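Putative polyphosphate kinase 2 (Pseudomonas aeruginosa PAO1, PDB 3CZP) transfers phosphate from inorganic polyphosphate to AMP to make ADP, and less efficiently to GMP to make GDP, with magnesium as cofactor. Local coordinates at residues 288-293 with 489-494; 294-299 with 356-361; 405-410 with 483-488. One frame throughout, in Å; residues are numbered along the deposited sequence.

All three contacts lie at one end of the second PPK2 domain, a P-loop-type fold with a five-stranded parallel sheet. Along the chain, 288-293 runs directly into 294-299; 356-361 and 405-410 follow, and 483-488 continues into 489-494. Interaction 2 joins the 3-10 connection after helix 273-292 to the turn before strand 360-364. The centres of interactions 1 and 2 are about 9 Å apart, those of interactions 1 and 3 about 11 Å, and those of interactions 2 and 3 about 15 Å. Interaction 1 joins helices 273-292 and 475-496, and interaction 3 seats the latter on strand 404-412 of the sheet, in the half of the protein that is probably catalytic.

Interaction 1: residues 288-293 with 489-494; sequences AGLIRD and AIEAAY
Leu290 lays its isobutyl group across the side chain of Glu491, the two crossing at about a right angle, with CD2 of Leu290 3.5 Å from CG of Glu491. It thus meets the aliphatic part of the glutamate, whose extended chain carries the carboxylate on to a salt bridge between OE2 and Arg286. CD2 of Leu290 also lies 3.9 Å from ring atom CE2 of Tyr494, while CB of Leu290 rests on the CG2 branch of Ile490 (3.9 Å). The other branch of Ile490, through CD1, meets CD1 of Ile291 at 4.1 Å; although Ile291 leaves its backbone on the far side, its end bends back to the contact. In the second PPK2 domain these residues join the last turn of helix 273-292 to the C-terminal part of helix 475-496, and the short axes run in roughly the same direction, 34° apart at a separation of 10.5 Å. Tyr494 supplies the polar link. Its CG is anti to the carbonyl carbon (chi1 -64°), which sends the ring across to the other helix, where OH donates to Leu290 O at 2.6 Å. The carbonyl oxygen sits at the ring edge, close to the ring plane, whereas the hydroxyl stands 26° out of the carbonyl plane. Ile490 O, a turn earlier in the same helix, lies over one face of the ring, toward its rim. Asp293, the first residue to leave helical geometry, points its side chain toward the ring tip, and its CB lies 4.1 Å from Tyr494 OH; its OD1 pairs with Arg295, which probably tempers the negative charge beside the phenol.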
loop_
_atom_site.group_PDB
_atom_site.type_symbol
_atom_site.label_atom_id
_atom_site.label_comp_id
_atom_site.label_asym_id
_atom_site.label_seq_id
_atom_site.Cartn_x
_atom_site.Cartn_y
_atom_site.Cartn_z
ATOM N N ALA A 288 -20.149 21.791 -7.117
ATOM C CA ALA A 288 -18.989 22.503 -6.610
ATOM C C ALA A 288 -19.316 23.116 -5.234
ATOM O O ALA A 288 -18.496 23.112 -4.307
ATOM C CB ALA A 288 -18.590 23.577 -7.585
ATOM N N GLY A 289 -20.526 23.642 -5.091
ATOM C CA GLY A 289 -20.871 24.340 -3.856
ATOM C C GLY A 289 -21.084 23.372 -2.720
ATOM O O GLY A 289 -20.732 23.654 -1.580
ATOM N N LEU A 290 -21.649 22.203 -3.025
ATOM C CA LEU A 290 -21.931 21.178 -2.001
ATOM C C LEU A 290 -20.669 20.580 -1.441
ATOM O O LEU A 290 -20.631 20.241 -0.257
ATOM C CB LEU A 290 -22.828 20.075 -2.555
ATOM C CG LEU A 290 -24.303 20.467 -2.756
ATOM C CD1 LEU A 290 -24.976 19.492 -3.696
ATOM C CD2 LEU A 290 -25.033 20.521 -1.431
ATOM N N ILE A 291 -19.662 20.405 -2.314
ATOM C CA ILE A 291 -18.343 19.876 -1.946
ATOM C C ILE A 291 -17.557 20.860 -1.075
ATOM O O ILE A 291 -16.818 20.446 -0.176
ATOM C CB ILE A 291 -17.515 19.511 -3.189
ATOM C CG1 ILE A 291 -18.137 18.331 -3.916
ATOM C CG2 ILE A 291 -16.094 19.172 -2.818
ATOM C CD1 ILE A 291 -18.130 17.121 -3.176
ATOM N N ARG A 292 -17.779 22.151 -1.307
ATOM C CA ARG A 292 -17.048 23.233 -0.658
ATOM C C ARG A 292 -17.738 23.556 0.670
ATOM O O ARG A 292 -17.138 24.123 1.558
ATOM C CB ARG A 292 -16.974 24.426 -1.638
ATOM C CG ARG A 292 -16.571 25.809 -1.084
ATOM C CD ARG A 292 -16.990 26.993 -2.032
ATOM N NE ARG A 292 -16.564 26.742 -3.429
ATOM C CZ ARG A 292 -17.347 26.722 -4.524
ATOM N NH1 ARG A 292 -18.650 26.992 -4.456
ATOM N NH2 ARG A 292 -16.802 26.443 -5.716
ATOM N N ASP A 293 -18.990 23.149 0.821
ATOM C CA ASP A 293 -19.769 23.418 2.041
ATOM C C ASP A 293 -19.004 22.800 3.219
ATOM O O ASP A 293 -18.483 21.689 3.106
ATOM C CB ASP A 293 -21.175 22.803 1.883
ATOM C CG ASP A 293 -22.168 23.250 2.945
ATOM O OD1 ASP A 293 -22.003 22.919 4.157
ATOM O OD2 ASP A 293 -23.147 23.916 2.560
ATOM N N ALA A 489 -28.013 13.347 -3.397
ATOM C CA ALA A 489 -27.468 12.472 -2.341
ATOM C C ALA A 489 -26.663 13.234 -1.263
ATOM O O ALA A 489 -26.800 12.969 -0.077
ATOM C CB ALA A 489 -26.644 11.302 -2.939
ATOM N N ILE A 490 -25.831 14.180 -1.672
ATOM C CA ILE A 490 -25.094 15.053 -0.718
ATOM C C ILE A 490 -26.061 15.937 0.085
ATOM O O ILE A 490 -25.973 16.001 1.300
ATOM C CB ILE A 490 -24.061 15.958 -1.425
ATOM C CG1 ILE A 490 -22.992 15.133 -2.171
ATOM C CG2 ILE A 490 -23.382 16.874 -0.420
ATOM C CD1 ILE A 490 -22.087 15.965 -3.145
ATOM N N GLU A 491 -26.992 16.629 -0.572
ATOM C CA GLU A 491 -27.976 17.407 0.176
ATOM C C GLU A 491 -28.737 16.561 1.215
ATOM O O GLU A 491 -28.976 17.015 2.334
ATOM C CB GLU A 491 -28.950 18.094 -0.789
ATOM C CG GLU A 491 -28.258 19.167 -1.677
ATOM C CD GLU A 491 -29.248 19.986 -2.499
ATOM O OE1 GLU A 491 -30.479 19.768 -2.329
ATOM O OE2 GLU A 491 -28.785 20.842 -3.301
ATOM N N ALA A 492 -29.121 15.341 0.818
ATOM C CA ALA A 492 -29.847 14.441 1.678
ATOM C C ALA A 492 -29.090 14.106 2.951
ATOM O O ALA A 492 -29.682 14.104 4.061
ATOM C CB ALA A 492 -30.196 13.156 0.941
ATOM N N ALA A 493 -27.815 13.753 2.766
ATOM C CA ALA A 493 -26.861 13.524 3.823
ATOM C C ALA A 493 -26.803 14.708 4.785
ATOM O O ALA A 493 -26.858 14.525 6.000
ATOM C CB ALA A 493 -25.483 13.291 3.232
ATOM N N TYR A 494 -26.685 15.926 4.258
ATOM C CA TYR A 494 -26.658 17.102 5.154
ATOM C C TYR A 494 -27.942 17.262 5.981
ATOM O O TYR A 494 -27.918 17.737 7.124
ATOM C CB TYR A 494 -26.423 18.389 4.365
ATOM C CG TYR A 494 -25.096 18.481 3.676
ATOM C CD1 TYR A 494 -24.045 17.594 3.981
ATOM C CD2 TYR A 494 -24.868 19.458 2.724
ATOM C CE1 TYR A 494 -22.834 17.687 3.341
ATOM C CE2 TYR A 494 -23.659 19.551 2.084
ATOM C CZ TYR A 494 -22.639 18.653 2.381
ATOM O OH TYR A 494 -21.420 18.736 1.713
#

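Interaction 2: residues 294-299 with 356-361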
loop_
_atom_site.group_PDB
_atom_site.type_symbol
_atom_site.label_atom_id
_atom_site.label_comp_id
_atom_site.label_asym_id
_atom_site.label_seq_id
_atom_site.Cartn_x
_atom_site.Cartn_y
_atom_site.Cartn_z
ATOM N N LYS A 294 -18.927 23.521 4.331
ATOM C CA LYS A 294 -18.241 23.023 5.547
ATOM C C LYS A 294 -18.773 21.629 5.994
ATOM O O LYS A 294 -18.064 20.852 6.629
ATOM C CB LYS A 294 -18.343 24.060 6.699
ATOM C CG LYS A 294 -19.797 24.466 7.116
ATOM C CD LYS A 294 -19.913 25.201 8.514
ATOM C CE LYS A 294 -20.314 26.689 8.383
ATOM N NZ LYS A 294 -20.966 27.313 9.615
ATOM N N ARG A 295 -20.015 21.296 5.642
ATOM C CA ARG A 295 -20.629 20.053 6.113
ATOM C C ARG A 295 -20.010 18.830 5.462
ATOM O O ARG A 295 -20.101 17.726 5.990
ATOM C CB ARG A 295 -22.142 20.092 5.902
ATOM C CG ARG A 295 -22.786 21.142 6.837
ATOM C CD ARG A 295 -24.240 21.317 6.603
ATOM N NE ARG A 295 -24.514 21.985 5.329
ATOM C CZ ARG A 295 -25.726 22.277 4.898
ATOM N NH1 ARG A 295 -26.798 21.944 5.628
ATOM N NH2 ARG A 295 -25.873 22.882 3.734
ATOM N N PHE A 296 -19.361 19.029 4.322
ATOM C CA PHE A 296 -18.682 17.940 3.663
ATOM C C PHE A 296 -17.506 17.363 4.444
ATOM O O PHE A 296 -17.110 16.241 4.207
ATOM C CB PHE A 296 -18.224 18.372 2.277
ATOM C CG PHE A 296 -17.930 17.212 1.373
ATOM C CD1 PHE A 296 -18.946 16.337 0.996
ATOM C CD2 PHE A 296 -16.675 17.004 0.872
ATOM C CE1 PHE A 296 -18.674 15.256 0.152
ATOM C CE2 PHE A 296 -16.430 15.912 0.076
ATOM C CZ PHE A 296 -17.445 15.065 -0.273
ATOM N N ARG A 297 -16.930 18.138 5.370
ATOM C CA ARG A 297 -15.833 17.659 6.247
ATOM C C ARG A 297 -16.170 16.444 7.064
ATOM O O ARG A 297 -15.297 15.710 7.469
ATOM C CB ARG A 297 -15.443 18.740 7.270
ATOM C CG ARG A 297 -14.806 19.916 6.631
ATOM C CD ARG A 297 -14.474 21.002 7.619
ATOM N NE ARG A 297 -13.683 21.995 6.899
ATOM C CZ ARG A 297 -12.394 21.855 6.611
ATOM N NH1 ARG A 297 -11.774 22.816 5.935
ATOM N NH2 ARG A 297 -11.713 20.782 7.028
ATOM N N GLN A 298 -17.450 16.305 7.365
ATOM C CA GLN A 298 -17.980 15.182 8.111
ATOM C C GLN A 298 -18.210 13.972 7.227
ATOM O O GLN A 298 -18.610 12.919 7.716
ATOM C CB GLN A 298 -19.289 15.642 8.739
ATOM C CG GLN A 298 -20.271 14.569 9.151
ATOM C CD GLN A 298 -21.445 15.142 9.936
ATOM O OE1 GLN A 298 -21.624 16.373 9.999
ATOM N NE2 GLN A 298 -22.278 14.245 10.508
ATOM N N HIS A 299 -17.916 14.097 5.940
ATOM C CA HIS A 299 -18.317 13.122 4.961
ATOM C C HIS A 299 -17.232 12.813 3.939
ATOM O O HIS A 299 -16.184 13.447 3.876
ATOM C CB HIS A 299 -19.552 13.650 4.188
ATOM C CG HIS A 299 -20.790 13.777 5.031
ATOM N ND1 HIS A 299 -21.501 12.680 5.489
ATOM C CD2 HIS A 299 -21.432 14.865 5.508
ATOM C CE1 HIS A 299 -22.532 13.095 6.207
ATOM N NE2 HIS A 299 -22.507 14.416 6.240
ATOM N N ALA A 356 -10.572 8.900 2.347
ATOM C CA ALA A 356 -10.568 9.568 3.634
ATOM C C ALA A 356 -11.710 10.611 3.700
ATOM O O ALA A 356 -12.277 11.003 2.684
ATOM C CB ALA A 356 -9.263 10.227 3.857
ATOM N N ARG A 357 -11.975 11.119 4.884
ATOM C CA ARG A 357 -12.936 12.201 5.036
ATOM C C ARG A 357 -12.578 13.380 4.133
ATOM O O ARG A 357 -11.423 13.743 3.984
ATOM C CB ARG A 357 -12.979 12.705 6.469
ATOM C CG ARG A 357 -13.658 11.728 7.420
ATOM C CD ARG A 357 -15.027 12.248 7.813
ATOM N NE ARG A 357 -15.657 11.325 8.747
ATOM C CZ ARG A 357 -15.883 11.553 10.039
ATOM N NH1 ARG A 357 -15.573 12.731 10.615
ATOM N NH2 ARG A 357 -16.461 10.580 10.752
ATOM N N ARG A 358 -13.622 13.979 3.574
ATOM C CA ARG A 358 -13.546 15.118 2.681
ATOM C C ARG A 358 -13.088 14.768 1.283
ATOM O O ARG A 358 -12.952 15.646 0.502
ATOM C CB ARG A 358 -12.664 16.216 3.257
ATOM C CG ARG A 358 -13.167 17.590 2.903
ATOM C CD ARG A 358 -12.544 18.556 3.846
ATOM N NE ARG A 358 -12.543 19.896 3.283
ATOM C CZ ARG A 358 -11.475 20.689 3.248
ATOM N NH1 ARG A 358 -10.300 20.273 3.752
ATOM N NH2 ARG A 358 -11.580 21.905 2.719
ATOM N N GLN A 359 -12.893 13.492 0.963
ATOM C CA GLN A 359 -12.434 13.099 -0.365
ATOM C C GLN A 359 -13.605 12.531 -1.172
ATOM O O GLN A 359 -14.680 12.214 -0.630
ATOM C CB GLN A 359 -11.280 12.058 -0.316
ATOM C CG GLN A 359 -10.006 12.487 0.406
ATOM C CD GLN A 359 -8.857 11.404 0.398
ATOM O OE1 GLN A 359 -9.077 10.206 0.163
ATOM N NE2 GLN A 359 -7.630 11.863 0.622
ATOM N N PHE A 360 -13.367 12.379 -2.474
ATOM C CA PHE A 360 -14.389 11.933 -3.440
ATOM C C PHE A 360 -13.735 10.924 -4.359
ATOM O O PHE A 360 -12.792 11.245 -5.016
ATOM C CB PHE A 360 -14.884 13.166 -4.227
ATOM C CG PHE A 360 -15.940 12.896 -5.302
ATOM C CD1 PHE A 360 -16.602 11.653 -5.431
ATOM C CD2 PHE A 360 -16.255 13.904 -6.183
ATOM C CE1 PHE A 360 -17.556 11.448 -6.420
ATOM C CE2 PHE A 360 -17.195 13.713 -7.197
ATOM C CZ PHE A 360 -17.850 12.491 -7.323
ATOM N N THR A 361 -14.171 9.676 -4.341
ATOM C CA THR A 361 -13.561 8.629 -5.180
ATOM C C THR A 361 -14.636 8.179 -6.147
ATOM O O THR A 361 -15.780 7.958 -5.785
ATOM C CB THR A 361 -13.050 7.428 -4.402
ATOM O OG1 THR A 361 -12.081 7.853 -3.445
ATOM C CG2 THR A 361 -12.451 6.364 -5.358
#
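A type II beta turn, Ala356 to Gln359, leads into strand 360-364 of the parallel sheet of the second PPK2 domain and docks on the connection 294-299, a 3-10 segment (294-298) followed by His299, between helix 273-292 and strand 300-307. The two central residues of the turn do the docking. Arg358, at the third position with positive phi, directs its N-H at His299 O, giving a hydrogen bond of 2.6 Å between Arg358 N and His299 O that is nearly straight at nitrogen (162°) and runs almost along the C=O axis. The imidazole of His299 has its partners elsewhere, Asp497 at NE2 and Gly403 O at ND1. Phe296, with CG anti to its backbone N, brings its ring edge to the Arg358 backbone, CE2 of Phe296 3.5 Å from Arg358 O. Arg357 bends at chi2 (-107°), so that its CD passes 3.5 Å from Arg297 O and one face of its guanidinium lies over Gln298 O, while Tyr402 makes a cation-pi contact with it. Arg297 and Arg358 form a pair of like charges. Both chains are extended from CG to NE and run side by side in the same direction, CG of Arg297 3.8 Å from CD of Arg358, and the two guanidinium groups stack with centres 3.7 Å apart, their planes 28° apart. Arg297 NH1 and Arg358 NH2 approach to 3.3 Å but, both being donors, form no hydrogen bond. Such a stack leaves the N-H groups pointing outward around its rim; because both residues are exposed, water or counterions probably offset the repulsion between the two positive charges.

Interaction 3: residues 405-410 with 483-488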
loop_
_atom_site.group_PDB
_atom_site.type_symbol
_atom_site.label_atom_id
_atom_site.label_comp_id
_atom_site.label_asym_id
_atom_site.label_seq_id
_atom_site.Cartn_x
_atom_site.Cartn_y
_atom_site.Cartn_z
ATOM N N ILE A 405 -20.948 8.952 1.644
ATOM C CA ILE A 405 -22.079 9.055 0.736
ATOM C C ILE A 405 -21.858 8.168 -0.463
ATOM O O ILE A 405 -20.980 8.401 -1.243
ATOM C CB ILE A 405 -22.265 10.517 0.296
ATOM C CG1 ILE A 405 -22.406 11.429 1.531
ATOM C CG2 ILE A 405 -23.497 10.691 -0.651
ATOM C CD1 ILE A 405 -22.348 12.883 1.180
ATOM N N VAL A 406 -22.688 7.161 -0.628
ATOM C CA VAL A 406 -22.512 6.188 -1.682
ATOM C C VAL A 406 -23.606 6.331 -2.781
ATOM O O VAL A 406 -24.831 6.196 -2.517
ATOM C CB VAL A 406 -22.520 4.798 -1.072
ATOM C CG1 VAL A 406 -22.436 3.737 -2.140
ATOM C CG2 VAL A 406 -21.396 4.676 0.001
ATOM N N VAL A 407 -23.158 6.623 -4.003
ATOM C CA VAL A 407 -24.047 6.765 -5.149
ATOM C C VAL A 407 -23.655 5.718 -6.199
ATOM O O VAL A 407 -22.472 5.524 -6.434
ATOM C CB VAL A 407 -23.990 8.223 -5.661
ATOM C CG1 VAL A 407 -25.010 8.426 -6.730
ATOM C CG2 VAL A 407 -24.338 9.219 -4.461
ATOM N N LYS A 408 -24.628 5.018 -6.790
ATOM C CA LYS A 408 -24.370 3.908 -7.719
ATOM C C LYS A 408 -25.183 4.047 -9.016
ATOM O O LYS A 408 -26.405 4.141 -8.979
ATOM C CB LYS A 408 -24.769 2.582 -7.039
ATOM C CG LYS A 408 -23.918 2.174 -5.842
ATOM C CD LYS A 408 -24.317 0.790 -5.342
ATOM C CE LYS A 408 -25.657 0.750 -4.629
ATOM N NZ LYS A 408 -25.952 -0.576 -3.871
ATOM N N PHE A 409 -24.510 4.033 -10.159
ATOM C CA PHE A 409 -25.152 4.252 -11.451
ATOM C C PHE A 409 -25.042 3.020 -12.353
ATOM O O PHE A 409 -23.959 2.490 -12.565
ATOM C CB PHE A 409 -24.500 5.466 -12.172
ATOM C CG PHE A 409 -24.647 6.806 -11.428
ATOM C CD1 PHE A 409 -25.873 7.472 -11.375
ATOM C CD2 PHE A 409 -23.573 7.373 -10.783
ATOM C CE1 PHE A 409 -26.008 8.638 -10.704
ATOM C CE2 PHE A 409 -23.714 8.576 -10.130
ATOM C CZ PHE A 409 -24.924 9.201 -10.086
ATOM N N TRP A 410 -26.163 2.610 -12.929
ATOM C CA TRP A 410 -26.175 1.680 -14.013
ATOM C C TRP A 410 -26.637 2.453 -15.207
ATOM O O TRP A 410 -27.785 2.859 -15.267
ATOM C CB TRP A 410 -27.132 0.494 -13.784
ATOM C CG TRP A 410 -27.188 -0.337 -14.994
ATOM C CD1 TRP A 410 -28.147 -0.300 -15.998
ATOM C CD2 TRP A 410 -26.182 -1.257 -15.445
ATOM N NE1 TRP A 410 -27.791 -1.179 -17.023
ATOM C CE2 TRP A 410 -26.604 -1.773 -16.709
ATOM C CE3 TRP A 410 -24.963 -1.689 -14.911
ATOM C CZ2 TRP A 410 -25.855 -2.703 -17.423
ATOM C CZ3 TRP A 410 -24.213 -2.629 -15.642
ATOM C CH2 TRP A 410 -24.650 -3.115 -16.872
ATOM N N LEU A 483 -25.177 13.913 -12.487
ATOM C CA LEU A 483 -24.818 15.048 -11.649
ATOM C C LEU A 483 -25.953 15.318 -10.644
ATOM O O LEU A 483 -25.705 15.416 -9.450
ATOM C CB LEU A 483 -24.533 16.293 -12.488
ATOM C CG LEU A 483 -23.096 16.500 -13.000
ATOM C CD1 LEU A 483 -23.159 17.282 -14.287
ATOM C CD2 LEU A 483 -22.231 17.223 -11.982
ATOM N N ARG A 484 -27.193 15.376 -11.117
ATOM C CA ARG A 484 -28.307 15.699 -10.208
ATOM C C ARG A 484 -28.434 14.703 -9.043
ATOM O O ARG A 484 -28.725 15.094 -7.924
ATOM C CB ARG A 484 -29.594 15.728 -10.944
ATOM C CG ARG A 484 -30.740 16.345 -10.173
ATOM C CD ARG A 484 -31.973 16.387 -11.045
ATOM N NE ARG A 484 -31.979 17.450 -12.041
ATOM C CZ ARG A 484 -32.038 17.283 -13.373
ATOM N NH1 ARG A 484 -32.091 18.344 -14.162
ATOM N NH2 ARG A 484 -31.990 16.064 -13.926
ATOM N N THR A 485 -28.220 13.422 -9.336
ATOM C CA THR A 485 -28.272 12.380 -8.331
ATOM C C THR A 485 -27.198 12.527 -7.266
ATOM O O THR A 485 -27.468 12.388 -6.048
ATOM C CB THR A 485 -28.133 10.983 -8.936
ATOM O OG1 THR A 485 -29.143 10.764 -9.928
ATOM C CG2 THR A 485 -28.254 9.910 -7.818
ATOM N N ILE A 486 -25.972 12.728 -7.704
ATOM C CA ILE A 486 -24.895 13.015 -6.782
ATOM C C ILE A 486 -25.296 14.155 -5.848
ATOM O O ILE A 486 -25.253 13.997 -4.647
ATOM C CB ILE A 486 -23.569 13.305 -7.513
ATOM C CG1 ILE A 486 -23.058 12.011 -8.180
ATOM C CG2 ILE A 486 -22.478 13.801 -6.572
ATOM C CD1 ILE A 486 -21.924 12.289 -9.116
ATOM N N ASN A 487 -25.712 15.278 -6.423
ATOM C CA ASN A 487 -26.121 16.448 -5.684
ATOM C C ASN A 487 -27.289 16.180 -4.745
ATOM O O ASN A 487 -27.261 16.632 -3.599
ATOM C CB ASN A 487 -26.528 17.584 -6.662
ATOM C CG ASN A 487 -25.331 18.151 -7.480
ATOM O OD1 ASN A 487 -24.178 18.017 -7.081
ATOM N ND2 ASN A 487 -25.628 18.810 -8.612
ATOM N N ASP A 488 -28.333 15.487 -5.234
ATOM C CA ASP A 488 -29.472 15.101 -4.342
ATOM C C ASP A 488 -28.950 14.267 -3.137
ATOM O O ASP A 488 -29.410 14.439 -2.008
ATOM C CB ASP A 488 -30.531 14.246 -5.069
ATOM C CG ASP A 488 -31.323 15.009 -6.092
ATOM O OD1 ASP A 488 -31.264 16.262 -6.116
ATOM O OD2 ASP A 488 -32.034 14.326 -6.882
#
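Strand 405-410 and helix 483-488 run nearly antiparallel, their short axes 157° apart and 9.1 Å from each other at closest approach, with the nearest alpha carbons those of Val407 and Ile486. This is the alpha/beta layering of a P-loop-type fold: strand 404-412 lies between strands 300-307 and 467-471 of the parallel sheet, and helix 475-496, the last of the second PPK2 domain, packs on one side of it. Alternate strand residues, Val407 and Phe409, face the helix, while Lys408 points to the other side of the sheet, where its amine bonds to Glu396, Tyr368 and Thr460 O. Val407 holds CG1 anti to its backbone N (chi1 -173°), and this methyl is 3.7 Å from CG2 of Thr485; the same CG1 is in looser apolar contact with Ile486 CG1 at 4.3 Å. Phe409, its CG anti to the carbonyl carbon, meets Thr485 tip to tip and crosses Ile486 at about a right angle. The far edge of its ring abuts these two successive helix residues: CE1 of Phe409 comes within 3.6 Å of CB of Thr485, and CZ of Phe409 within 3.9 Å of CG1 of Ile486. Both partners lie near the ring plane, so the phenyl group is gripped at its rim, while the ring of Phe305 on the neighbouring strand 300-307 also meets it. Thr485 turns apolar atoms to the sheet, with CG2 anti to its backbone N; its OG1, at the phenyl edge and 3.9 Å from CE1 of Phe409, hydrogen-bonds to Lys481 O one turn earlier in the helix.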